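Local coordinates for tryptophan halogenase (Shewanella frigidimarina, PDB 2PYX), which probably acts as an FAD-dependent monooxygenase of the tryptophan halogenase family, using a flavin bound in a Rossmann-type domain, at residues A[252-257]-A[299-304]; A[268-273]-A[510-515]; A[341-346]-A[391-396]. All blocks are in the same frame, centred on the assembly; numbering follows the deposited sequence.

Contact 1 (A[252-257]-A[299-304])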
loop_
_atom_site.group_PDB
_atom_site.type_symbol
_atom_site.label_atom_id
_atom_site.label_comp_id
_atom_site.label_asym_id
_atom_site.label_seq_id
_atom_site.Cartn_x
_atom_site.Cartn_y
_atom_site.Cartn_z
ATOM N N PHE A 252 4.285 17.869 2.811
ATOM C CA PHE A 252 3.898 18.748 3.938
ATOM C C PHE A 252 3.407 18.001 5.168
ATOM O O PHE A 252 3.746 18.400 6.286
ATOM C CB PHE A 252 2.841 19.790 3.571
ATOM C CG PHE A 252 3.135 20.643 2.380
ATOM C CD1 PHE A 252 4.428 20.834 1.889
ATOM C CD2 PHE A 252 2.091 21.315 1.763
ATOM C CE1 PHE A 252 4.620 21.647 0.771
ATOM C CE2 PHE A 252 2.303 22.109 0.697
ATOM C CZ PHE A 252 3.548 22.290 0.200
ATOM N N ASN A 253 2.593 16.976 4.969
ATOM C CA ASN A 253 1.921 16.305 6.092
ATOM C C ASN A 253 2.913 15.631 6.988
ATOM O O ASN A 253 3.701 14.801 6.543
ATOM C CB ASN A 253 0.891 15.327 5.571
ATOM C CG ASN A 253 -0.070 15.993 4.675
ATOM O OD1 ASN A 253 -0.669 17.036 5.050
ATOM N ND2 ASN A 253 -0.300 15.410 3.531
ATOM N N ASP A 254 2.781 15.882 8.282
ATOM C CA ASP A 254 3.676 15.316 9.285
ATOM C C ASP A 254 2.922 14.967 10.575
ATOM O O ASP A 254 3.545 14.767 11.615
ATOM C CB ASP A 254 4.854 16.260 9.579
ATOM C CG ASP A 254 4.431 17.637 10.106
ATOM O OD1 ASP A 254 3.214 17.877 10.289
ATOM O OD2 ASP A 254 5.351 18.460 10.331
ATOM N N ARG A 255 1.605 14.855 10.467
ATOM C CA ARG A 255 0.744 14.465 11.601
ATOM C C ARG A 255 -0.336 13.529 11.134
ATOM O O ARG A 255 -0.777 13.613 9.999
ATOM C CB ARG A 255 0.073 15.685 12.206
ATOM C CG ARG A 255 1.004 16.701 12.797
ATOM C CD ARG A 255 1.618 16.259 14.075
ATOM N NE ARG A 255 2.400 17.309 14.724
ATOM C CZ ARG A 255 3.683 17.564 14.503
ATOM N NH1 ARG A 255 4.377 16.877 13.611
ATOM N NH2 ARG A 255 4.313 18.520 15.198
ATOM N N ALA A 256 -0.824 12.703 12.061
ATOM C CA ALA A 256 -2.048 11.952 11.833
ATOM C C ALA A 256 -2.774 11.859 13.156
ATOM O O ALA A 256 -2.170 11.660 14.214
ATOM C CB ALA A 256 -1.754 10.581 11.289
ATOM N N LEU A 257 -4.069 12.022 13.061
ATOM C CA LEU A 257 -4.922 11.881 14.221
ATOM C C LEU A 257 -5.937 10.791 13.874
ATOM O O LEU A 257 -6.817 10.999 13.023
ATOM C CB LEU A 257 -5.579 13.208 14.523
ATOM C CG LEU A 257 -6.438 13.204 15.776
ATOM C CD1 LEU A 257 -5.576 13.032 17.051
ATOM C CD2 LEU A 257 -7.272 14.493 15.811
ATOM N N TYR A 299 -2.447 15.485 8.241
ATOM C CA TYR A 299 -2.386 16.935 8.110
ATOM C C TYR A 299 -0.967 17.498 8.335
ATOM O O TYR A 299 -0.064 16.790 8.778
ATOM C CB TYR A 299 -3.401 17.614 9.048
ATOM C CG TYR A 299 -3.181 17.427 10.509
ATOM C CD1 TYR A 299 -3.706 16.340 11.156
ATOM C CD2 TYR A 299 -2.471 18.365 11.267
ATOM C CE1 TYR A 299 -3.502 16.135 12.507
ATOM C CE2 TYR A 299 -2.264 18.169 12.632
ATOM C CZ TYR A 299 -2.828 17.068 13.264
ATOM O OH TYR A 299 -2.616 16.856 14.621
ATOM N N SER A 300 -0.815 18.772 8.015
ATOM C CA SER A 300 0.493 19.475 8.135
ATOM C C SER A 300 0.491 20.372 9.346
ATOM O O SER A 300 -0.308 21.309 9.392
ATOM C CB SER A 300 0.703 20.314 6.910
ATOM O OG SER A 300 1.822 21.162 7.046
ATOM N N SER A 301 1.407 20.111 10.275
ATOM C CA SER A 301 1.516 20.971 11.473
ATOM C C SER A 301 2.011 22.370 11.174
ATOM O O SER A 301 1.853 23.259 12.024
ATOM C CB SER A 301 2.424 20.336 12.498
ATOM O OG SER A 301 3.720 20.091 12.009
ATOM N N SER A 302 2.619 22.595 9.999
ATOM C CA SER A 302 2.983 23.958 9.631
ATOM C C SER A 302 1.843 24.714 9.003
ATOM O O SER A 302 2.024 25.900 8.668
ATOM C CB SER A 302 4.219 24.005 8.748
ATOM O OG SER A 302 3.961 23.440 7.488
ATOM N N HIS A 303 0.679 24.074 8.861
ATOM C CA HIS A 303 -0.524 24.725 8.381
ATOM C C HIS A 303 -1.645 24.821 9.412
ATOM O O HIS A 303 -2.465 25.721 9.308
ATOM C CB HIS A 303 -1.059 24.037 7.121
ATOM C CG HIS A 303 -0.154 24.213 5.949
ATOM N ND1 HIS A 303 0.909 23.374 5.706
ATOM C CD2 HIS A 303 -0.154 25.124 4.947
ATOM C CE1 HIS A 303 1.540 23.776 4.613
ATOM N NE2 HIS A 303 0.930 24.848 4.146
ATOM N N THR A 304 -1.684 23.894 10.362
ATOM C CA THR A 304 -2.689 23.901 11.416
ATOM C C THR A 304 -2.123 23.371 12.720
ATOM O O THR A 304 -1.247 22.499 12.744
ATOM C CB THR A 304 -3.921 23.076 11.033
ATOM O OG1 THR A 304 -4.878 23.138 12.112
ATOM C CG2 THR A 304 -3.593 21.618 10.817
HETATM O O HOH W 1 4.280 20.627 8.374
#

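Contact 2 (A[268-273]-A[510-515])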
loop_
_atom_site.group_PDB
_atom_site.type_symbol
_atom_site.label_atom_id
_atom_site.label_comp_id
_atom_site.label_asym_id
_atom_site.label_seq_id
_atom_site.Cartn_x
_atom_site.Cartn_y
_atom_site.Cartn_z
ATOM N N SER A 268 -24.705 -2.403 9.082
ATOM C CA SER A 268 -24.495 -1.231 8.232
ATOM C C SER A 268 -23.672 -1.634 7.012
ATOM O O SER A 268 -22.813 -2.506 7.115
ATOM C CB SER A 268 -23.748 -0.117 8.968
ATOM O OG SER A 268 -24.535 0.443 10.002
ATOM N N PRO A 269 -23.929 -0.997 5.859
ATOM C CA PRO A 269 -23.160 -1.378 4.674
ATOM C C PRO A 269 -21.671 -1.073 4.828
ATOM O O PRO A 269 -21.303 -0.065 5.453
ATOM C CB PRO A 269 -23.745 -0.511 3.562
ATOM C CG PRO A 269 -25.056 -0.028 4.082
ATOM C CD PRO A 269 -24.886 0.078 5.559
ATOM N N ILE A 270 -20.849 -1.943 4.252
ATOM C CA ILE A 270 -19.385 -1.790 4.242
ATOM C C ILE A 270 -18.993 -1.233 2.884
ATOM O O ILE A 270 -19.410 -1.760 1.862
ATOM C CB ILE A 270 -18.699 -3.135 4.454
ATOM C CG1 ILE A 270 -19.132 -3.786 5.786
ATOM C CG2 ILE A 270 -17.187 -2.985 4.440
ATOM C CD1 ILE A 270 -18.745 -5.241 5.895
ATOM N N ALA A 271 -18.195 -0.167 2.869
ATOM C CA ALA A 271 -17.752 0.470 1.628
ATOM C C ALA A 271 -16.786 -0.456 0.878
ATOM O O ALA A 271 -16.063 -1.232 1.495
ATOM C CB ALA A 271 -17.076 1.780 1.945
ATOM N N SER A 272 -16.812 -0.393 -0.456
ATOM C CA SER A 272 -15.982 -1.253 -1.287
ATOM C C SER A 272 -14.551 -0.746 -1.432
ATOM O O SER A 272 -13.683 -1.517 -1.827
ATOM C CB SER A 272 -16.574 -1.393 -2.672
ATOM O OG SER A 272 -17.888 -1.966 -2.624
ATOM N N CYS A 273 -14.342 0.532 -1.134
ATOM C CA CYS A 273 -13.028 1.185 -1.312
ATOM C C CYS A 273 -12.628 1.937 -0.054
ATOM O O CYS A 273 -13.461 2.281 0.767
ATOM C CB CYS A 273 -13.109 2.184 -2.450
ATOM S SG CYS A 273 -13.511 1.454 -4.026
ATOM N N THR A 510 -23.387 -7.491 -2.271
ATOM C CA THR A 510 -22.804 -6.439 -1.446
ATOM C C THR A 510 -21.688 -7.031 -0.584
ATOM O O THR A 510 -21.594 -8.241 -0.359
ATOM C CB THR A 510 -23.812 -5.789 -0.518
ATOM O OG1 THR A 510 -24.268 -6.750 0.441
ATOM C CG2 THR A 510 -24.968 -5.203 -1.282
ATOM N N ASN A 511 -20.821 -6.160 -0.073
ATOM C CA ASN A 511 -19.742 -6.640 0.741
ATOM C C ASN A 511 -20.219 -7.392 1.957
ATOM O O ASN A 511 -19.715 -8.465 2.215
ATOM C CB ASN A 511 -18.849 -5.488 1.163
ATOM C CG ASN A 511 -18.156 -4.858 -0.020
ATOM O OD1 ASN A 511 -17.426 -5.538 -0.744
ATOM N ND2 ASN A 511 -18.385 -3.574 -0.223
ATOM N N ARG A 512 -21.186 -6.843 2.691
ATOM C CA ARG A 512 -21.655 -7.510 3.904
ATOM C C ARG A 512 -22.346 -8.840 3.569
ATOM O O ARG A 512 -22.093 -9.836 4.239
ATOM C CB ARG A 512 -22.563 -6.627 4.771
ATOM C CG ARG A 512 -22.687 -7.238 6.175
ATOM C CD ARG A 512 -23.307 -6.324 7.186
ATOM N NE ARG A 512 -22.526 -5.143 7.553
ATOM C CZ ARG A 512 -21.506 -5.116 8.410
ATOM N NH1 ARG A 512 -20.998 -6.225 8.930
ATOM N NH2 ARG A 512 -20.934 -3.955 8.693
ATOM N N GLU A 513 -23.188 -8.870 2.546
ATOM C CA GLU A 513 -23.850 -10.142 2.221
ATOM C C GLU A 513 -22.829 -11.235 1.857
ATOM O O GLU A 513 -22.983 -12.388 2.267
ATOM C CB GLU A 513 -25.001 -9.952 1.215
ATOM C CG GLU A 513 -24.812 -10.310 -0.213
ATOM C CD GLU A 513 -25.987 -9.840 -1.067
ATOM O OE1 GLU A 513 -27.141 -10.319 -0.856
ATOM O OE2 GLU A 513 -25.769 -9.004 -1.968
ATOM N N LEU A 514 -21.742 -10.850 1.172
ATOM C CA LEU A 514 -20.684 -11.783 0.816
ATOM C C LEU A 514 -19.903 -12.231 2.056
ATOM O O LEU A 514 -19.704 -13.429 2.269
ATOM C CB LEU A 514 -19.749 -11.171 -0.249
ATOM C CG LEU A 514 -18.556 -12.029 -0.625
ATOM C CD1 LEU A 514 -19.021 -13.440 -1.086
ATOM C CD2 LEU A 514 -17.670 -11.371 -1.694
ATOM N N LEU A 515 -19.471 -11.274 2.870
ATOM C CA LEU A 515 -18.706 -11.580 4.056
ATOM C C LEU A 515 -19.505 -12.456 5.018
ATOM O O LEU A 515 -18.934 -13.332 5.660
ATOM C CB LEU A 515 -18.216 -10.291 4.713
ATOM C CG LEU A 515 -17.133 -9.556 3.915
ATOM C CD1 LEU A 515 -16.917 -8.164 4.514
ATOM C CD2 LEU A 515 -15.817 -10.319 3.892
HETATM O O HOH W 2 -22.227 -4.007 2.500
#

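Contact 3 (A[341-346]-A[391-396])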
loop_
_atom_site.group_PDB
_atom_site.type_symbol
_atom_site.label_atom_id
_atom_site.label_comp_id
_atom_site.label_asym_id
_atom_site.label_seq_id
_atom_site.Cartn_x
_atom_site.Cartn_y
_atom_site.Cartn_z
ATOM N N LYS A 341 19.124 4.233 0.849
ATOM C CA LYS A 341 19.231 2.856 0.386
ATOM C C LYS A 341 18.383 2.002 1.327
ATOM O O LYS A 341 18.253 2.366 2.499
ATOM C CB LYS A 341 20.703 2.395 0.514
ATOM C CG LYS A 341 21.674 3.027 -0.429
ATOM C CD LYS A 341 23.107 2.944 0.033
ATOM C CE LYS A 341 23.756 1.702 -0.347
ATOM N NZ LYS A 341 25.249 1.840 -0.122
ATOM N N CYS A 342 17.851 0.878 0.872
ATOM C CA CYS A 342 17.255 -0.121 1.787
ATOM C C CYS A 342 18.231 -1.235 2.183
ATOM O O CYS A 342 17.931 -1.966 3.123
ATOM C CB CYS A 342 16.005 -0.789 1.230
ATOM S SG CYS A 342 16.233 -1.851 -0.192
ATOM N N TRP A 343 19.367 -1.354 1.512
ATOM C CA TRP A 343 20.279 -2.476 1.715
ATOM C C TRP A 343 21.718 -1.935 1.814
ATOM O O TRP A 343 22.215 -1.333 0.879
ATOM C CB TRP A 343 20.154 -3.475 0.573
ATOM C CG TRP A 343 20.825 -4.800 0.752
ATOM C CD1 TRP A 343 21.888 -5.099 1.555
ATOM C CD2 TRP A 343 20.466 -6.006 0.062
ATOM N NE1 TRP A 343 22.209 -6.453 1.414
ATOM C CE2 TRP A 343 21.362 -7.024 0.505
ATOM C CE3 TRP A 343 19.488 -6.327 -0.897
ATOM C CZ2 TRP A 343 21.288 -8.311 0.033
ATOM C CZ3 TRP A 343 19.406 -7.604 -1.356
ATOM C CH2 TRP A 343 20.313 -8.593 -0.893
ATOM N N GLN A 344 22.321 -2.074 2.995
ATOM C CA GLN A 344 23.685 -1.599 3.246
ATOM C C GLN A 344 24.434 -2.756 3.901
ATOM O O GLN A 344 23.949 -3.333 4.873
ATOM C CB GLN A 344 23.646 -0.390 4.198
ATOM C CG GLN A 344 25.013 0.175 4.569
ATOM C CD GLN A 344 25.724 0.743 3.363
ATOM O OE1 GLN A 344 25.221 1.654 2.676
ATOM N NE2 GLN A 344 26.911 0.209 3.075
ATOM N N ASN A 345 25.624 -3.052 3.391
ATOM C CA ASN A 345 26.382 -4.202 3.837
ATOM C C ASN A 345 25.437 -5.417 3.757
ATOM O O ASN A 345 24.885 -5.716 2.679
ATOM C CB ASN A 345 26.968 -3.926 5.230
ATOM C CG ASN A 345 28.095 -2.924 5.205
ATOM O OD1 ASN A 345 27.872 -1.721 5.067
ATOM N ND2 ASN A 345 29.322 -3.420 5.296
ATOM N N ASN A 346 25.258 -6.118 4.867
ATOM C CA ASN A 346 24.425 -7.340 4.923
ATOM C C ASN A 346 23.139 -7.126 5.681
ATOM O O ASN A 346 22.612 -8.038 6.325
ATOM C CB ASN A 346 25.199 -8.524 5.521
ATOM C CG ASN A 346 25.621 -8.299 6.932
ATOM O OD1 ASN A 346 25.793 -7.160 7.413
ATOM N ND2 ASN A 346 25.795 -9.423 7.667
ATOM N N ALA A 391 23.142 -3.564 -4.928
ATOM C CA ALA A 391 23.157 -2.343 -5.753
ATOM C C ALA A 391 21.914 -2.285 -6.649
ATOM O O ALA A 391 21.294 -1.213 -6.800
ATOM C CB ALA A 391 24.399 -2.273 -6.584
ATOM N N ARG A 392 21.535 -3.387 -7.295
ATOM C CA ARG A 392 20.401 -3.331 -8.222
ATOM C C ARG A 392 19.066 -3.268 -7.459
ATOM O O ARG A 392 18.112 -2.612 -7.898
ATOM C CB ARG A 392 20.461 -4.455 -9.261
ATOM C CG ARG A 392 20.213 -5.849 -8.727
ATOM C CD ARG A 392 20.765 -6.849 -9.782
ATOM N NE ARG A 392 20.420 -8.224 -9.510
ATOM C CZ ARG A 392 20.855 -9.258 -10.211
ATOM N NH1 ARG A 392 21.734 -9.063 -11.172
ATOM N NH2 ARG A 392 20.439 -10.484 -9.899
ATOM N N VAL A 393 19.004 -3.904 -6.295
ATOM C CA VAL A 393 17.826 -3.777 -5.441
ATOM C C VAL A 393 17.681 -2.337 -4.960
ATOM O O VAL A 393 16.543 -1.786 -4.950
ATOM C CB VAL A 393 17.857 -4.779 -4.260
ATOM C CG1 VAL A 393 16.788 -4.485 -3.203
ATOM C CG2 VAL A 393 17.701 -6.163 -4.783
ATOM N N ASN A 394 18.780 -1.723 -4.544
ATOM C CA ASN A 394 18.715 -0.306 -4.150
ATOM C C ASN A 394 18.290 0.606 -5.280
ATOM O O ASN A 394 17.566 1.564 -5.045
ATOM C CB ASN A 394 20.041 0.216 -3.550
ATOM C CG ASN A 394 20.292 -0.278 -2.139
ATOM O OD1 ASN A 394 19.366 -0.335 -1.306
ATOM N ND2 ASN A 394 21.548 -0.594 -1.825
ATOM N N GLU A 395 18.731 0.347 -6.494
ATOM C CA GLU A 395 18.347 1.191 -7.608
ATOM C C GLU A 395 16.834 1.088 -7.804
ATOM O O GLU A 395 16.137 2.105 -7.992
ATOM C CB GLU A 395 19.088 0.759 -8.857
ATOM C CG GLU A 395 18.631 1.459 -10.094
ATOM C CD GLU A 395 19.509 1.131 -11.249
ATOM O OE1 GLU A 395 19.425 -0.008 -11.726
ATOM O OE2 GLU A 395 20.296 2.003 -11.661
ATOM N N ARG A 396 16.292 -0.131 -7.755
ATOM C CA ARG A 396 14.844 -0.312 -7.950
ATOM C C ARG A 396 14.072 0.322 -6.803
ATOM O O ARG A 396 13.034 0.971 -7.032
ATOM C CB ARG A 396 14.441 -1.799 -8.081
ATOM C CG ARG A 396 12.984 -2.044 -8.383
ATOM C CD ARG A 396 12.486 -1.498 -9.716
ATOM N NE ARG A 396 13.202 -2.078 -10.865
ATOM C CZ ARG A 396 13.074 -3.328 -11.305
ATOM N NH1 ARG A 396 12.276 -4.185 -10.737
ATOM N NH2 ARG A 396 13.780 -3.724 -12.352
#

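Contact 1 (A[252-257]-A[299-304])
Arg-255 lays its CB over one face of the Tyr-299 ring, 3.5 Å from the ring centroid and offset toward the rim on the CZ and CE2 side, a CH-pi contact. They are an antiparallel hydrogen-bonded pair with side chains on the same face of the sheet. Tyrosine suits this place because its flat ring offers a surface to an aliphatic chain while its OH bonds Asp-306. Leu-257 brings CB to the ring's edge, 4.1 Å from Tyr-299 CE1. Beyond CG the arginine chain bends at chi2 (-73°), and one face of its guanidinium receives Ser-301 OG, 3.4 Å above the plane. In that plane NH1 bonds Asp-254 O at 3.0 Å, while NH2 bonds a tartaric acid probably from the crystallisation liquor.

Asp-254 and Arg-255 both oppose Tyr-299, a classic beta bulge: Asp-254 N bonds Tyr-299 O at 3.0 Å, and Arg-255 N reaches the same oxygen weakly. The Asp-254 carboxylate takes the N-H of Ser-301 on the syn side of OD1, 2.9 Å away and nearly straight at 170°. At the other end the rings of Phe-252 and His-303 are near parallel but slid apart, at 5.5 Å between centroids.

Lys-248 pairs with Asp-254 OD2, and Arg-255 NH1 adds a long, purely electrostatic contact to OD1, so the carboxylate is likely to stay ionised.

Contact 2 (A[268-273]-A[510-515])
Ile-270 and Arg-512 make the dense centre of this contact, crossing at about a right angle. CD1 of the isoleucine sits over the centre of the guanidinium, 3.7 Å above its plane, and CG1 comes to 3.4 Å from Arg-512 NH2. The arginine chain bends at chi3 (-67°), which turns CD to NE away from the extended run before it. Its NE and NH2 then grip one acceptor side-on: Ser-268 O lies in the guanidinium plane, 2.7 Å from NE and 2.8 Å from NH2, and NH2 has a second partner in Pro-290 O. Arginine suits the place because a single flat group offers N-H groups at its edge and a face to a hydrocarbon. On its far side Ile-270 CD1 meets Leu-515 CD1 at 3.7 Å, an apolar contact that continues the packing one helical turn further.

Asn-511 holds the loop at Ile-270 and Ser-272. Its ND2 gives one proton to Ile-270 O and the other to Ser-272 OG, each at 2.9 Å, so both amide hydrogens are spent on the loop; Ser-272 OG also bonds Leu-152 O.

The fit is looser between the backbones, where a water accepts from both Ile-270 N and Arg-512 N at 3.0 Å and bridges amides that do not meet directly. Pro-269 and Glu-513 are exposed; Glu-513 OE2 accepts from Thr-510 N, and Thr-510 OG1 from Glu-513 N, a capping box at the start of the helix.

The contact thus fastens the loop between strands 255-262 and 274-279 to the C-terminal helix 511-520. Strand 87-95 lies against Ile-270 and Leu-515 through Ser-87, and helix 144-149 touches Ser-272 through Thr-148.

Contact 3 (A[341-346]-A[391-396])
Asn-394 on helix 383-413 reaches across to Trp-343 on strand 343-344, an edge strand of a mixed sheet whose parallel core has the Rossmann-type order. The contact joins this edge strand to the helix.

Three hydrogen bonds all run through one carboxamide. Asn-394 ND2 gives a proton to Trp-343 O at 2.9 Å, almost straight at 177°, with the oxygen in the amide plane and the nitrogen on a carbonyl lone pair. Asn-394 OD1 takes Trp-343 N at 3.0 Å, also on a lone pair, and accepts a weaker bond from Cys-342 N. Asparagine suits the place because donor and acceptor sit side by side, matching the C=O and N-H of one strand residue. An alanine here would probably leave Trp-343 O and the N-H groups of Cys-342 and Trp-343 without these partners and open a gap beside Lys-341.

The apolar contacts lie next to it. Val-393 CG1 approaches the edge of the indole, 4.0 Å from Trp-343 CE3, and is as far from Cys-342 SG; valine is small and branched enough to touch both sulfur and ring edge. Ile-389 and Met-386 of the same helix also touch the tryptophan.

The aliphatic part of Lys-341 lies over the carboxamide, with CE 3.5 Å from Asn-394 ND2, before its NZ bonds Gln-344 OE1 at 2.8 Å.

How the contacts relate
The three contacts are separate, with nearest atoms about 16 Å apart for contacts 1 and 2, about 20 Å for 1 and 3 and about 27 Å for 2 and 3. Contacts 1 and 2 share the large mixed sheet: strand 255-262 begins in contact 1 and runs on to the loop of contact 2. Contact 3 belongs to the other sheet. Contact 2 comes nearest a predicted catalytic residue, with the side chains of Ser-272 and Lys-89 about 8 Å apart. The side chains of Asn-253 and Glu-361, predicted to bind tryptophan, are about 12 Å apart, as are those of Cys-342 and Ala-18 of the predicted FAD site. Arg-255 lies about 3 Å from the tartaric acid.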